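PDB 1VDH: muconolactone isomerase-like protein from Thermus thermophilus, which catalyses the hydrogen peroxide-dependent decarboxylation of Fe-coproporphyrin III to heme b, the last step of coproporphyrin-dependent heme synthesis, and assembles as a homopentamer. Local coordinates for residues 141-146 with 200-205; 63-68 with 75-80; 153-158 with 223-228. All blocks are in the same frame, centred on the assembly; numbering follows the deposited sequence.

In the fold
Followed from the N terminus, the chain first closes interaction 2, a beta hairpin of strands 61-67 and 74-80, with six residues between its segments. Interactions 1 and 3 come later and cross, their segments alternating along the chain. Interaction 1 closes a long loop by laying 141-146 against 200-205, and that loop contains helix 162-177. Interaction 3 starts inside it, at 153-158, and closes outside it, at 223-228. All three reach one antiparallel, curled sheet. Interactions 1 and 2 touch where Val142 meets Tyr65, whereas interaction 3, its centre about 23 Å from that of interaction 1, ties the end of helix 221-226 to the short strand 155-156, which follows strand 141-152 and pairs with it.

Interaction 1: 141-146 with 200-205; sequences YVCFYP and VDLFSE
Strands 141-146 and 200-204 run antiparallel, their axes 4.6 Å apart at closest approach, and six backbone hydrogen bonds join them in the hydrogen-bonded pairs Tyr141-Ser204, Cys143-Leu202 and Tyr145-Val200. They are neighbours in the curled, barrel-like antiparallel sheet of the chlorite dismutase family, and Tyr145 and Pro146 belong to the predicted coproheme site. The side chains of the hydrogen-bonded pairs share one face. There Tyr145, a predicted active-site residue, has CG in the crowded position between backbone N and carbonyl carbon (chi1 63°), which lays its ring over Val200. The result is a CH-pi contact, with Val200 CB 3.7 Å from the Tyr145 ring centroid. Val200 CG1 lies 3.5 Å from Tyr145 OH. Leu202 CD1 meets the same ring at its edge, 4.1 Å from Tyr145 CE2. On the other face Val142 CG2, anti to the backbone N, touches Phe203 CE1 at 3.5 Å. Next to them the Phe144 ring and the Asp201 carboxylate cross obliquely, Phe144 CD2 lying 3.7 Å from Asp201 OD1; that oxygen is hydrogen-bonded to His19, whose ring stacks with Phe144. Tyr141 OH is hydrogen-bonded to Asp84 of the second subunit. Strand 227-237 pairs with the outer edge of 141-146 and strand 184-189 with that of 200-204, while helix 207-217 packs on Cys143 and Ser204.

Interaction 2: 63-68 with 75-80; sequences GIYQVV and LFLNLR
A beta hairpin of strands 61-67 and 74-80, part of the curled antiparallel sheet of the chlorite dismutase family, brings 63-68 against 75-80. The two strands run antiparallel at 156°, and four backbone hydrogen bonds hold them in the hydrogen-bonded pairs Gly63-Leu77 and Tyr65-Leu75. The bond from Leu77 N to Gly63 O, 2.9 Å long, arrives nearly along the C=O axis, whereas Leu75 N meets Tyr65 O in the carbonyl plane on a lone pair, at 3.0 Å. Tyr65 and Leu75 lie side by side on the face they share. With its CG anti to the carbonyl carbon, Tyr65 sets CD2 against Leu75 CD2 at 3.6 Å. The Tyr65 side chain crosses that of Leu77 obliquely, with Leu77 CB at the ring edge, 4.1 Å from Tyr65 CE2. Gly63 has no side chain to compete with the Tyr65 hydroxyl, which reaches back over it along the strand. Nearer the turn, Val67 CG2 meets Leu75 CB at 3.8 Å. Across the other face, Ile64 and Phe76 point the same way from a non-hydrogen-bonded pair. The extended Ile64 chain (chi2 179°) runs beside the ring, so that both CG1 and CD1 of Ile64 lie 3.9 Å from Phe76 CD2. This apolar pair faces helices: Ile64 packs on Val48 of helix 34-56 and Phe76 on Leu93 of helix 83-95. Strand 10-24 pairs with the other edge of strand 74-80, and on the face of Leu75 and Leu77 its Phe21, Val17 and His19 touch those leucines, while strand 227-237 pairs with the outer edge of strand 61-67.

Interaction 3: 153-158 with 223-228; sequences GQDNWY and SARYGE
Asp155 OD2 is gripped by two donors, both from Arg225, which approaches side-on with NE and NH2 in a salt bridge. Arg225 NE, 2.9 Å from Asp155 OD2, comes from above the carboxylate plane, whereas Arg225 NH2, 3.1 Å from Asp155 OD2, arrives nearly along the C-O axis. Carboxylate and guanidinium planes stand 58° apart. A bend at chi3 (61°) turns the Arg225 chain to this position, and NH2 also makes a weak hydrogen bond to Gln154 O. With NH1 bridged to Glu221, the guanidinium is shared by two acids, and its charge would be expected to keep Asp155 ionised. Tyr226 OH lies 3.4 Å above the centre of the Arg225 guanidinium plane. The Tyr226 ring is itself sandwiched, with Arg225 CB over one face and Trp157 CE3, 3.8 Å above the plane, over the opposite one. Trp157 thus points its edge at Tyr226 in a T-shaped pair, planes at 62°. Trp157 also makes a cation-pi contact with Lys149, predicted to bind Fe-coproporphyrin III, as is Ser223. A salt bridge and an edge-to-face aromatic pair here join the last turn of helix 221-226 to the short strand 155-156 and the 3-10 turn after it, beside the probable coproheme site.

Interaction 1: 141-146 with 200-205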
loop_
_atom_site.group_PDB
_atom_site.type_symbol
_atom_site.label_atom_id
_atom_site.label_comp_id
_atom_site.label_asym_id
_atom_site.label_seq_id
_atom_site.Cartn_x
_atom_site.Cartn_y
_atom_site.Cartn_z
ATOM N N TYR A 141 -21.196 0.910 -22.021
ATOM C CA TYR A 141 -20.268 0.959 -20.901
ATOM C C TYR A 141 -18.885 0.420 -21.230
ATOM O O TYR A 141 -18.685 -0.249 -22.244
ATOM C CB TYR A 141 -20.858 0.139 -19.738
ATOM C CG TYR A 141 -22.259 0.567 -19.364
ATOM C CD1 TYR A 141 -22.481 1.450 -18.306
ATOM C CD2 TYR A 141 -23.353 0.170 -20.132
ATOM C CE1 TYR A 141 -23.762 1.936 -18.032
ATOM C CE2 TYR A 141 -24.630 0.651 -19.867
ATOM C CZ TYR A 141 -24.828 1.533 -18.824
ATOM O OH TYR A 141 -26.090 2.040 -18.602
ATOM N N VAL A 142 -17.938 0.718 -20.348
ATOM C CA VAL A 142 -16.572 0.251 -20.493
ATOM C C VAL A 142 -16.120 -0.415 -19.199
ATOM O O VAL A 142 -16.557 -0.041 -18.107
ATOM C CB VAL A 142 -15.577 1.409 -20.814
ATOM C CG1 VAL A 142 -15.458 2.368 -19.627
ATOM C CG2 VAL A 142 -14.200 0.834 -21.162
ATOM N N CYS A 143 -15.313 -1.458 -19.348
ATOM C CA CYS A 143 -14.715 -2.168 -18.227
ATOM C C CYS A 143 -13.226 -2.201 -18.529
ATOM O O CYS A 143 -12.816 -2.700 -19.581
ATOM C CB CYS A 143 -15.223 -3.608 -18.117
ATOM S SG CYS A 143 -14.205 -4.668 -17.007
ATOM N N PHE A 144 -12.428 -1.599 -17.653
ATOM C CA PHE A 144 -10.982 -1.606 -17.830
ATOM C C PHE A 144 -10.293 -2.258 -16.648
ATOM O O PHE A 144 -10.631 -1.988 -15.495
ATOM C CB PHE A 144 -10.401 -0.191 -17.975
ATOM C CG PHE A 144 -8.891 -0.152 -17.857
ATOM C CD1 PHE A 144 -8.279 0.268 -16.675
ATOM C CD2 PHE A 144 -8.089 -0.617 -18.894
ATOM C CE1 PHE A 144 -6.893 0.215 -16.528
ATOM C CE2 PHE A 144 -6.701 -0.676 -18.760
ATOM C CZ PHE A 144 -6.101 -0.260 -17.573
ATOM N N TYR A 145 -9.284 -3.066 -16.947
ATOM C CA TYR A 145 -8.485 -3.710 -15.917
ATOM C C TYR A 145 -7.149 -4.136 -16.493
ATOM O O TYR A 145 -7.058 -4.490 -17.671
ATOM C CB TYR A 145 -9.201 -4.929 -15.321
ATOM C CG TYR A 145 -9.464 -6.060 -16.295
ATOM C CD1 TYR A 145 -8.581 -7.135 -16.403
ATOM C CD2 TYR A 145 -10.620 -6.076 -17.071
ATOM C CE1 TYR A 145 -8.847 -8.201 -17.258
ATOM C CE2 TYR A 145 -10.893 -7.135 -17.928
ATOM C CZ TYR A 145 -10.003 -8.193 -18.016
ATOM O OH TYR A 145 -10.279 -9.236 -18.865
ATOM N N PRO A 146 -6.072 -3.971 -15.712
ATOM C CA PRO A 146 -4.739 -4.366 -16.162
ATOM C C PRO A 146 -4.487 -5.785 -15.636
ATOM O O PRO A 146 -5.185 -6.249 -14.724
ATOM C CB PRO A 146 -3.842 -3.338 -15.478
ATOM C CG PRO A 146 -4.506 -3.166 -14.152
ATOM C CD PRO A 146 -5.989 -3.115 -14.513
ATOM N N VAL A 200 -6.723 -4.212 -20.432
ATOM C CA VAL A 200 -7.875 -4.813 -21.098
ATOM C C VAL A 200 -9.094 -3.897 -21.042
ATOM O O VAL A 200 -9.488 -3.450 -19.968
ATOM C CB VAL A 200 -8.277 -6.169 -20.460
ATOM C CG1 VAL A 200 -9.459 -6.775 -21.220
ATOM C CG2 VAL A 200 -7.098 -7.142 -20.463
ATOM N N ASP A 201 -9.669 -3.618 -22.209
ATOM C CA ASP A 201 -10.869 -2.794 -22.320
ATOM C C ASP A 201 -11.999 -3.631 -22.892
ATOM O O ASP A 201 -11.862 -4.210 -23.971
ATOM C CB ASP A 201 -10.648 -1.608 -23.256
ATOM C CG ASP A 201 -9.773 -0.550 -22.650
ATOM O OD1 ASP A 201 -10.269 0.213 -21.793
ATOM O OD2 ASP A 201 -8.590 -0.489 -23.030
ATOM N N LEU A 202 -13.089 -3.732 -22.143
ATOM C CA LEU A 202 -14.268 -4.465 -22.596
ATOM C C LEU A 202 -15.357 -3.417 -22.811
ATOM O O LEU A 202 -15.476 -2.477 -22.028
ATOM C CB LEU A 202 -14.726 -5.481 -21.538
ATOM C CG LEU A 202 -13.714 -6.527 -21.042
ATOM C CD1 LEU A 202 -14.392 -7.473 -20.045
ATOM C CD2 LEU A 202 -13.143 -7.314 -22.214
ATOM N N PHE A 203 -16.124 -3.562 -23.888
ATOM C CA PHE A 203 -17.198 -2.627 -24.200
ATOM C C PHE A 203 -18.491 -3.410 -24.379
ATOM O O PHE A 203 -18.507 -4.441 -25.057
ATOM C CB PHE A 203 -16.878 -1.856 -25.482
ATOM C CG PHE A 203 -15.592 -1.078 -25.422
ATOM C CD1 PHE A 203 -15.524 0.130 -24.739
ATOM C CD2 PHE A 203 -14.454 -1.550 -26.064
ATOM C CE1 PHE A 203 -14.335 0.863 -24.699
ATOM C CE2 PHE A 203 -13.260 -0.825 -26.031
ATOM C CZ PHE A 203 -13.203 0.384 -25.347
ATOM N N SER A 204 -19.574 -2.913 -23.788
ATOM C CA SER A 204 -20.869 -3.589 -23.871
ATOM C C SER A 204 -21.991 -2.629 -23.516
ATOM O O SER A 204 -21.757 -1.605 -22.879
ATOM C CB SER A 204 -20.905 -4.771 -22.889
ATOM O OG SER A 204 -22.102 -5.526 -23.021
ATOM N N GLU A 205 -23.214 -2.974 -23.916
ATOM C CA GLU A 205 -24.375 -2.140 -23.614
ATOM C C GLU A 205 -24.944 -2.482 -22.242
ATOM O O GLU A 205 -25.852 -1.811 -21.757
ATOM C CB GLU A 205 -25.465 -2.319 -24.678
ATOM C CG GLU A 205 -25.052 -1.887 -26.080
ATOM C CD GLU A 205 -24.664 -0.413 -26.173
ATOM O OE1 GLU A 205 -25.423 0.452 -25.678
ATOM O OE2 GLU A 205 -23.601 -0.117 -26.757
#

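Interaction 2: 63-68 with 75-80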
loop_
_atom_site.group_PDB
_atom_site.type_symbol
_atom_site.label_atom_id
_atom_site.label_comp_id
_atom_site.label_asym_id
_atom_site.label_seq_id
_atom_site.Cartn_x
_atom_site.Cartn_y
_atom_site.Cartn_z
ATOM N N GLY A 63 -12.901 8.460 -25.812
ATOM C CA GLY A 63 -14.137 8.213 -25.102
ATOM C C GLY A 63 -14.033 8.809 -23.716
ATOM O O GLY A 63 -12.947 8.829 -23.127
ATOM N N ILE A 64 -15.133 9.367 -23.219
ATOM C CA ILE A 64 -15.158 9.945 -21.873
ATOM C C ILE A 64 -16.248 9.211 -21.101
ATOM O O ILE A 64 -17.374 9.076 -21.587
ATOM C CB ILE A 64 -15.420 11.466 -21.891
ATOM C CG1 ILE A 64 -14.265 12.181 -22.606
ATOM C CG2 ILE A 64 -15.561 11.995 -20.461
ATOM C CD1 ILE A 64 -14.418 13.695 -22.700
ATOM N N TYR A 65 -15.913 8.748 -19.899
ATOM C CA TYR A 65 -16.855 7.969 -19.099
ATOM C C TYR A 65 -17.071 8.420 -17.666
ATOM O O TYR A 65 -16.186 9.007 -17.045
ATOM C CB TYR A 65 -16.389 6.513 -19.043
ATOM C CG TYR A 65 -16.053 5.908 -20.380
ATOM C CD1 TYR A 65 -16.962 5.079 -21.034
ATOM C CD2 TYR A 65 -14.821 6.148 -20.985
ATOM C CE1 TYR A 65 -16.656 4.502 -22.257
ATOM C CE2 TYR A 65 -14.505 5.577 -22.211
ATOM C CZ TYR A 65 -15.428 4.754 -22.838
ATOM O OH TYR A 65 -15.120 4.173 -24.041
ATOM N N GLN A 66 -18.265 8.131 -17.151
ATOM C CA GLN A 66 -18.603 8.424 -15.765
ATOM C C GLN A 66 -18.309 7.102 -15.068
ATOM O O GLN A 66 -18.960 6.095 -15.342
ATOM C CB GLN A 66 -20.084 8.774 -15.610
ATOM C CG GLN A 66 -20.473 9.087 -14.166
ATOM C CD GLN A 66 -21.920 9.522 -14.013
ATOM O OE1 GLN A 66 -22.474 9.506 -12.907
ATOM N NE2 GLN A 66 -22.536 9.926 -15.116
ATOM N N VAL A 67 -17.323 7.108 -14.179
ATOM C CA VAL A 67 -16.900 5.898 -13.481
ATOM C C VAL A 67 -17.514 5.753 -12.089
ATOM O O VAL A 67 -17.463 6.674 -11.282
ATOM C CB VAL A 67 -15.348 5.855 -13.378
ATOM C CG1 VAL A 67 -14.877 4.530 -12.771
ATOM C CG2 VAL A 67 -14.724 6.051 -14.753
ATOM N N VAL A 68 -18.074 4.580 -11.806
ATOM C CA VAL A 68 -18.689 4.322 -10.505
ATOM C C VAL A 68 -17.639 4.084 -9.417
ATOM O O VAL A 68 -16.555 3.565 -9.694
ATOM C CB VAL A 68 -19.633 3.077 -10.569
ATOM C CG1 VAL A 68 -18.833 1.801 -10.863
ATOM C CG2 VAL A 68 -20.422 2.932 -9.273
ATOM N N LEU A 75 -13.208 8.987 -16.744
ATOM C CA LEU A 75 -12.147 8.317 -17.477
ATOM C C LEU A 75 -12.031 9.008 -18.826
ATOM O O LEU A 75 -13.025 9.147 -19.541
ATOM C CB LEU A 75 -12.474 6.839 -17.729
ATOM C CG LEU A 75 -11.661 6.186 -18.862
ATOM C CD1 LEU A 75 -10.161 6.214 -18.537
ATOM C CD2 LEU A 75 -12.125 4.751 -19.104
ATOM N N PHE A 76 -10.826 9.470 -19.143
ATOM C CA PHE A 76 -10.556 10.097 -20.429
ATOM C C PHE A 76 -9.684 9.088 -21.160
ATOM O O PHE A 76 -8.509 8.910 -20.832
ATOM C CB PHE A 76 -9.818 11.426 -20.252
ATOM C CG PHE A 76 -10.607 12.457 -19.504
ATOM C CD1 PHE A 76 -10.556 12.517 -18.114
ATOM C CD2 PHE A 76 -11.412 13.364 -20.185
ATOM C CE1 PHE A 76 -11.298 13.470 -17.410
ATOM C CE2 PHE A 76 -12.157 14.320 -19.494
ATOM C CZ PHE A 76 -12.100 14.373 -18.102
ATOM N N LEU A 77 -10.294 8.372 -22.100
ATOM C CA LEU A 77 -9.601 7.354 -22.874
ATOM C C LEU A 77 -9.222 7.905 -24.239
ATOM O O LEU A 77 -10.072 8.434 -24.958
ATOM C CB LEU A 77 -10.495 6.116 -23.039
ATOM C CG LEU A 77 -9.983 4.981 -23.942
ATOM C CD1 LEU A 77 -8.655 4.442 -23.424
ATOM C CD2 LEU A 77 -11.018 3.858 -24.010
ATOM N N ASN A 78 -7.948 7.768 -24.592
ATOM C CA ASN A 78 -7.448 8.248 -25.875
ATOM C C ASN A 78 -6.496 7.262 -26.526
ATOM O O ASN A 78 -5.696 6.613 -25.849
ATOM C CB ASN A 78 -6.735 9.598 -25.714
ATOM C CG ASN A 78 -7.689 10.769 -25.753
ATOM O OD1 ASN A 78 -8.151 11.169 -26.822
ATOM N ND2 ASN A 78 -7.978 11.340 -24.588
ATOM N N LEU A 79 -6.625 7.124 -27.842
ATOM C CA LEU A 79 -5.765 6.245 -28.628
ATOM C C LEU A 79 -5.171 7.097 -29.747
ATOM O O LEU A 79 -5.878 7.904 -30.350
ATOM C CB LEU A 79 -6.552 5.068 -29.219
ATOM C CG LEU A 79 -6.974 3.950 -28.259
ATOM C CD1 LEU A 79 -8.258 4.328 -27.539
ATOM C CD2 LEU A 79 -7.168 2.646 -29.032
ATOM N N ARG A 80 -3.869 6.948 -29.988
ATOM C CA ARG A 80 -3.169 7.726 -31.016
ATOM C C ARG A 80 -2.078 6.866 -31.656
ATOM O O ARG A 80 -1.713 5.820 -31.118
ATOM C CB ARG A 80 -2.511 8.965 -30.390
ATOM C CG ARG A 80 -3.445 9.947 -29.685
ATOM C CD ARG A 80 -4.336 10.719 -30.654
ATOM N NE ARG A 80 -5.016 11.816 -29.967
ATOM C CZ ARG A 80 -6.162 11.704 -29.300
ATOM N NH1 ARG A 80 -6.797 10.537 -29.233
ATOM N NH2 ARG A 80 -6.632 12.744 -28.625
#

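Interaction 3: 153-158 with 223-228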
loop_
_atom_site.group_PDB
_atom_site.type_symbol
_atom_site.label_atom_id
_atom_site.label_comp_id
_atom_site.label_asym_id
_atom_site.label_seq_id
_atom_site.Cartn_x
_atom_site.Cartn_y
_atom_site.Cartn_z
ATOM N N GLY A 153 6.015 -20.295 -8.928
ATOM C CA GLY A 153 6.159 -21.733 -8.772
ATOM C C GLY A 153 5.850 -22.546 -10.016
ATOM O O GLY A 153 6.448 -22.333 -11.074
ATOM N N GLN A 154 4.893 -23.462 -9.884
ATOM C CA GLN A 154 4.476 -24.342 -10.977
ATOM C C GLN A 154 3.598 -23.630 -12.006
ATOM O O GLN A 154 3.329 -24.167 -13.081
ATOM C CB GLN A 154 3.730 -25.560 -10.419
ATOM C CG GLN A 154 4.518 -26.379 -9.403
ATOM C CD GLN A 154 5.729 -27.065 -10.006
ATOM O OE1 GLN A 154 6.826 -26.503 -10.039
ATOM N NE2 GLN A 154 5.537 -28.293 -10.481
ATOM N N ASP A 155 3.102 -22.450 -11.646
ATOM C CA ASP A 155 2.275 -21.662 -12.549
ATOM C C ASP A 155 3.139 -20.551 -13.140
ATOM O O ASP A 155 3.058 -19.398 -12.714
ATOM C CB ASP A 155 1.083 -21.044 -11.808
ATOM C CG ASP A 155 0.168 -22.083 -11.180
ATOM O OD1 ASP A 155 -0.545 -21.724 -10.222
ATOM O OD2 ASP A 155 0.141 -23.243 -11.646
ATOM N N ASN A 156 4.014 -20.917 -14.071
ATOM C CA ASN A 156 4.883 -19.940 -14.710
ATOM C C ASN A 156 4.610 -19.922 -16.207
ATOM O O ASN A 156 5.132 -20.741 -16.966
ATOM C CB ASN A 156 6.359 -20.233 -14.424
ATOM C CG ASN A 156 7.260 -19.045 -14.742
ATOM O OD1 ASN A 156 8.084 -18.635 -13.925
ATOM N ND2 ASN A 156 7.089 -18.475 -15.923
ATOM N N TRP A 157 3.789 -18.962 -16.618
ATOM C CA TRP A 157 3.397 -18.798 -18.010
ATOM C C TRP A 157 4.572 -18.644 -18.974
ATOM O O TRP A 157 4.613 -19.279 -20.030
ATOM C CB TRP A 157 2.472 -17.583 -18.133
ATOM C CG TRP A 157 2.100 -17.230 -19.541
ATOM C CD1 TRP A 157 2.655 -16.250 -20.315
ATOM C CD2 TRP A 157 1.064 -17.825 -20.329
ATOM N NE1 TRP A 157 2.023 -16.194 -21.531
ATOM C CE2 TRP A 157 1.040 -17.148 -21.567
ATOM C CE3 TRP A 157 0.149 -18.862 -20.107
ATOM C CZ2 TRP A 157 0.133 -17.471 -22.583
ATOM C CZ3 TRP A 157 -0.756 -19.184 -21.118
ATOM C CH2 TRP A 157 -0.755 -18.488 -22.340
ATOM N N TYR A 158 5.521 -17.792 -18.600
ATOM C CA TYR A 158 6.678 -17.515 -19.437
ATOM C C TYR A 158 7.666 -18.663 -19.640
ATOM O O TYR A 158 8.488 -18.614 -20.554
ATOM C CB TYR A 158 7.386 -16.250 -18.944
ATOM C CG TYR A 158 6.574 -14.999 -19.183
ATOM C CD1 TYR A 158 6.685 -14.292 -20.382
ATOM C CD2 TYR A 158 5.674 -14.528 -18.222
ATOM C CE1 TYR A 158 5.916 -13.145 -20.622
ATOM C CE2 TYR A 158 4.908 -13.387 -18.449
ATOM C CZ TYR A 158 5.032 -12.699 -19.652
ATOM O OH TYR A 158 4.278 -11.563 -19.881
ATOM N N SER A 223 -6.644 -18.576 -17.312
ATOM C CA SER A 223 -6.950 -17.559 -16.312
ATOM C C SER A 223 -6.811 -18.106 -14.891
ATOM O O SER A 223 -6.197 -17.476 -14.034
ATOM C CB SER A 223 -8.366 -17.005 -16.513
ATOM O OG SER A 223 -8.537 -16.475 -17.819
ATOM N N ALA A 224 -7.386 -19.282 -14.652
ATOM C CA ALA A 224 -7.345 -19.908 -13.334
ATOM C C ALA A 224 -5.933 -20.077 -12.775
ATOM O O ALA A 224 -5.692 -19.801 -11.594
ATOM C CB ALA A 224 -8.072 -21.254 -13.364
ATOM N N ARG A 225 -5.003 -20.506 -13.624
ATOM C CA ARG A 225 -3.622 -20.719 -13.198
ATOM C C ARG A 225 -2.640 -19.585 -13.489
ATOM O O ARG A 225 -1.696 -19.382 -12.724
ATOM C CB ARG A 225 -3.059 -22.011 -13.814
ATOM C CG ARG A 225 -3.639 -23.303 -13.251
ATOM C CD ARG A 225 -2.966 -24.532 -13.865
ATOM N NE ARG A 225 -1.528 -24.573 -13.594
ATOM C CZ ARG A 225 -0.695 -25.491 -14.079
ATOM N NH1 ARG A 225 -1.147 -26.458 -14.868
ATOM N NH2 ARG A 225 0.595 -25.447 -13.772
ATOM N N TYR A 226 -2.849 -18.852 -14.581
ATOM C CA TYR A 226 -1.903 -17.800 -14.961
ATOM C C TYR A 226 -2.392 -16.355 -14.939
ATOM O O TYR A 226 -1.631 -15.432 -15.244
ATOM C CB TYR A 226 -1.303 -18.124 -16.333
ATOM C CG TYR A 226 -0.780 -19.540 -16.442
ATOM C CD1 TYR A 226 0.494 -19.872 -15.987
ATOM C CD2 TYR A 226 -1.573 -20.554 -16.977
ATOM C CE1 TYR A 226 0.965 -21.178 -16.058
ATOM C CE2 TYR A 226 -1.114 -21.863 -17.052
ATOM C CZ TYR A 226 0.153 -22.168 -16.591
ATOM O OH TYR A 226 0.602 -23.465 -16.651
ATOM N N GLY A 227 -3.649 -16.148 -14.571
ATOM C CA GLY A 227 -4.168 -14.797 -14.523
ATOM C C GLY A 227 -3.852 -14.064 -13.232
ATOM O O GLY A 227 -4.083 -14.573 -12.138
ATOM N N GLU A 228 -3.289 -12.871 -13.368
ATOM C CA GLU A 228 -2.961 -12.021 -12.227
ATOM C C GLU A 228 -3.666 -10.710 -12.571
ATOM O O GLU A 228 -3.257 -10.007 -13.497
ATOM C CB GLU A 228 -1.450 -11.834 -12.147
ATOM C CG GLU A 228 -0.953 -11.247 -10.852
ATOM C CD GLU A 228 0.562 -11.288 -10.765
ATOM O OE1 GLU A 228 1.124 -12.409 -10.739
ATOM O OE2 GLU A 228 1.183 -10.204 -10.738
#